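Long-range contact in hypothetical protein (Sus scrofa, PDB 3WOC), which is a prostate-derived, heparin-binding glycoprotein of boar sperm with a jacalin-like lectin fold, probably connected with capacitation: residues I27-P33 / G56-L62. Sequence-based numbering, arbitrary orientation.
Sequences IRVFVGP and GGKAHEL
Arg28 and Glu61 lie side by side on one face of an antiparallel strand pair in the beta-prism fold of this jacalin-like lectin. Strand 58-62 forms the edge of a four-stranded sheet, paired with strand 27-31 through backbone hydrogen bonds at Ile27-Leu62, Val29-His60 and Val31-Lys58. In the salt bridge, Arg28 NE lies 2.7 Å from Glu61 OE1, and NH2 adds a weak bond to the same oxygen. A bend at chi3 (-81°) turns the guanidinium toward that oxygen, which it meets from above the carboxylate plane, the two planes being 30° apart. Trp48 makes a cation-pi contact with Arg28. Further along this face, Ala59 CB sits over the Phe30 ring in a CH-pi contact, 4.0 Å from its centroid, while Gly57 O lies at the ring edge.

On the face turned toward strands 81-88 and 93-97, Ile27 CG2 packs against Leu62 CB at 3.8 Å; Leu86 touches both residues. His60 and Val31 cross nearly at right angles, with His60 CE1 3.7 Å from Val31 CB. The imidazole edge faces Val29 O, which already accepts the backbone N-H of His60 and receives a second, weak bond from His60 ND1 at 3.3 Å.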
ATOM      1  N   ILE A  27      -5.953  -4.042  -4.708  1.00 37.86           N
ATOM      2  CA  ILE A  27      -4.618  -3.527  -4.425  1.00 37.65           C
ATOM      3  C   ILE A  27      -3.596  -4.177  -5.361  1.00 37.36           C
ATOM      4  O   ILE A  27      -3.596  -5.394  -5.551  1.00 37.22           O
ATOM      5  CB  ILE A  27      -4.246  -3.738  -2.925  1.00 37.66           C
ATOM      6  CG1 ILE A  27      -3.428  -2.558  -2.369  1.00 37.92           C
ATOM      7  CG2 ILE A  27      -3.605  -5.105  -2.699  1.00 38.06           C
ATOM      8  CD1 ILE A  27      -1.961  -2.496  -2.793  1.00 37.66           C
ATOM      9  N   ARG A  28      -2.739  -3.350  -5.950  1.00 37.06           N
ATOM     10  CA  ARG A  28      -1.718  -3.819  -6.878  1.00 36.82           C
ATOM     11  C   ARG A  28      -0.323  -3.473  -6.360  1.00 36.68           C
ATOM     12  O   ARG A  28       0.002  -2.303  -6.161  1.00 36.58           O
ATOM     13  CB  ARG A  28      -1.946  -3.212  -8.264  1.00 36.72           C
ATOM     14  CG  ARG A  28      -1.205  -3.901  -9.398  1.00 36.52           C
ATOM     15  CD  ARG A  28      -1.563  -3.265 -10.734  1.00 36.17           C
ATOM     16  NE  ARG A  28      -2.833  -3.755 -11.263  1.00 35.31           N
ATOM     17  CZ  ARG A  28      -3.507  -3.188 -12.259  1.00 35.27           C
ATOM     18  NH1 ARG A  28      -3.050  -2.087 -12.844  1.00 34.82           N
ATOM     19  NH2 ARG A  28      -4.650  -3.722 -12.668  1.00 34.98           N
ATOM     20  N   VAL A  29       0.486  -4.503  -6.134  1.00 36.43           N
ATOM     21  CA  VAL A  29       1.856  -4.327  -5.661  1.00 36.23           C
ATOM     22  C   VAL A  29       2.850  -4.838  -6.706  1.00 36.19           C
ATOM     23  O   VAL A  29       2.738  -5.967  -7.185  1.00 36.07           O
ATOM     24  CB  VAL A  29       2.087  -5.029  -4.297  1.00 36.14           C
ATOM     25  CG1 VAL A  29       3.547  -4.964  -3.887  1.00 36.01           C
ATOM     26  CG2 VAL A  29       1.216  -4.402  -3.219  1.00 36.13           C
ATOM     27  N   PHE A  30       3.815  -3.991  -7.059  1.00 36.11           N
ATOM     28  CA  PHE A  30       4.856  -4.352  -8.014  1.00 36.03           C
ATOM     29  C   PHE A  30       6.140  -4.749  -7.292  1.00 36.09           C
ATOM     30  O   PHE A  30       6.712  -3.959  -6.536  1.00 36.11           O
ATOM     31  CB  PHE A  30       5.110  -3.202  -8.987  1.00 36.00           C
ATOM     32  CG  PHE A  30       4.000  -2.989  -9.978  1.00 36.03           C
ATOM     33  CD1 PHE A  30       4.130  -3.435 -11.291  1.00 36.47           C
ATOM     34  CD2 PHE A  30       2.825  -2.340  -9.604  1.00 36.23           C
ATOM     35  CE1 PHE A  30       3.106  -3.237 -12.220  1.00 36.51           C
ATOM     36  CE2 PHE A  30       1.795  -2.138 -10.520  1.00 36.10           C
ATOM     37  CZ  PHE A  30       1.935  -2.586 -11.831  1.00 36.35           C
ATOM     38  N   VAL A  31       6.573  -5.985  -7.523  1.00 36.10           N
ATOM     39  CA  VAL A  31       7.759  -6.538  -6.876  1.00 36.21           C
ATOM     40  C   VAL A  31       8.843  -6.837  -7.917  1.00 36.29           C
ATOM     41  O   VAL A  31       8.560  -7.387  -8.986  1.00 36.39           O
ATOM     42  CB  VAL A  31       7.410  -7.812  -6.056  1.00 36.22           C
ATOM     43  CG1 VAL A  31       8.662  -8.458  -5.468  1.00 36.44           C
ATOM     44  CG2 VAL A  31       6.419  -7.479  -4.942  1.00 36.30           C
ATOM     45  N   GLY A  32      10.080  -6.455  -7.599  1.00 36.31           N
ATOM     46  CA  GLY A  32      11.225  -6.709  -8.471  1.00 36.01           C
ATOM     47  C   GLY A  32      11.934  -8.009  -8.132  1.00 35.90           C
ATOM     48  O   GLY A  32      11.711  -8.571  -7.056  1.00 35.96           O
ATOM     49  N   PRO A  33      12.796  -8.497  -9.051  1.00 35.75           N
ATOM     50  CA  PRO A  33      13.564  -9.744  -8.893  1.00 35.50           C
ATOM     51  C   PRO A  33      14.294  -9.919  -7.554  1.00 35.12           C
ATOM     52  O   PRO A  33      14.567 -11.054  -7.158  1.00 35.10           O
ATOM     53  CB  PRO A  33      14.583  -9.687 -10.047  1.00 35.61           C
ATOM     54  CG  PRO A  33      14.468  -8.305 -10.637  1.00 35.75           C
ATOM     55  CD  PRO A  33      13.075  -7.864 -10.352  1.00 35.79           C
ATOM     56  N   GLY A  56       8.748  -0.607 -12.965  1.00 36.99           N
ATOM     57  CA  GLY A  56       9.414  -1.903 -13.060  1.00 37.19           C
ATOM     58  C   GLY A  56       8.807  -2.948 -12.148  1.00 37.48           C
ATOM     59  O   GLY A  56       7.907  -2.651 -11.358  1.00 37.49           O
ATOM     60  N   GLY A  57       9.310  -4.176 -12.258  1.00 37.69           N
ATOM     61  CA  GLY A  57       8.809  -5.299 -11.477  1.00 38.06           C
ATOM     62  C   GLY A  57       7.551  -5.906 -12.075  1.00 38.49           C
ATOM     63  O   GLY A  57       7.033  -5.423 -13.089  1.00 38.21           O
ATOM     64  N   LYS A  58       7.065  -6.973 -11.445  1.00 38.88           N
ATOM     65  CA  LYS A  58       5.846  -7.642 -11.895  1.00 39.39           C
ATOM     66  C   LYS A  58       4.665  -7.359 -10.969  1.00 39.45           C
ATOM     67  O   LYS A  58       4.811  -7.339  -9.747  1.00 39.36           O
ATOM     68  CB  LYS A  58       6.058  -9.157 -12.084  1.00 39.53           C
ATOM     69  CG  LYS A  58       7.001  -9.840 -11.085  1.00 40.26           C
ATOM     70  CD  LYS A  58       8.414 -10.011 -11.660  1.00 41.30           C
ATOM     71  CE  LYS A  58       9.425 -10.437 -10.596  1.00 41.29           C
ATOM     72  NZ  LYS A  58       9.255 -11.858 -10.173  1.00 41.57           N
ATOM     73  N   ALA A  59       3.499  -7.140 -11.573  1.00 39.71           N
ATOM     74  CA  ALA A  59       2.276  -6.809 -10.844  1.00 39.93           C
ATOM     75  C   ALA A  59       1.711  -7.996 -10.077  1.00 40.08           C
ATOM     76  O   ALA A  59       1.573  -9.093 -10.621  1.00 40.30           O
ATOM     77  CB  ALA A  59       1.223  -6.249 -11.796  1.00 39.96           C
ATOM     78  N   HIS A  60       1.402  -7.760  -8.807  1.00 40.20           N
ATOM     79  CA  HIS A  60       0.707  -8.721  -7.964  1.00 40.37           C
ATOM     80  C   HIS A  60      -0.558  -8.042  -7.454  1.00 40.29           C
ATOM     81  O   HIS A  60      -0.525  -6.863  -7.096  1.00 40.42           O
ATOM     82  CB  HIS A  60       1.577  -9.135  -6.777  1.00 40.55           C
ATOM     83  CG  HIS A  60       2.889  -9.745  -7.163  1.00 41.46           C
ATOM     84  ND1 HIS A  60       3.932  -9.008  -7.683  1.00 41.94           N
ATOM     85  CD2 HIS A  60       3.336 -11.021  -7.079  1.00 42.09           C
ATOM     86  CE1 HIS A  60       4.960  -9.805  -7.915  1.00 42.37           C
ATOM     87  NE2 HIS A  60       4.624 -11.032  -7.556  1.00 42.53           N
ATOM     88  N   GLU A  61      -1.667  -8.774  -7.422  1.00 40.06           N
ATOM     89  CA  GLU A  61      -2.945  -8.190  -7.023  1.00 39.85           C
ATOM     90  C   GLU A  61      -3.688  -8.988  -5.957  1.00 39.50           C
ATOM     91  O   GLU A  61      -3.696 -10.221  -5.977  1.00 39.57           O
ATOM     92  CB  GLU A  61      -3.856  -8.011  -8.238  1.00 39.88           C
ATOM     93  CG  GLU A  61      -3.484  -6.853  -9.146  1.00 40.20           C
ATOM     94  CD  GLU A  61      -4.228  -6.879 -10.469  1.00 40.41           C
ATOM     95  OE1 GLU A  61      -3.695  -6.332 -11.458  1.00 41.76           O
ATOM     96  OE2 GLU A  61      -5.340  -7.446 -10.528  1.00 41.49           O
ATOM     97  N   LEU A  62      -4.292  -8.263  -5.021  1.00 39.04           N
ATOM     98  CA  LEU A  62      -5.353  -8.801  -4.185  1.00 38.56           C
ATOM     99  C   LEU A  62      -6.635  -8.108  -4.609  1.00 38.26           C
ATOM    100  O   LEU A  62      -6.756  -6.888  -4.490  1.00 38.21           O
ATOM    101  CB  LEU A  62      -5.081  -8.568  -2.694  1.00 38.51           C
ATOM    102  CG  LEU A  62      -6.224  -8.864  -1.707  1.00 38.49           C
ATOM    103  CD1 LEU A  62      -6.571 -10.353  -1.640  1.00 38.31           C
ATOM    104  CD2 LEU A  62      -5.902  -8.328  -0.318  1.00 38.69           C
TER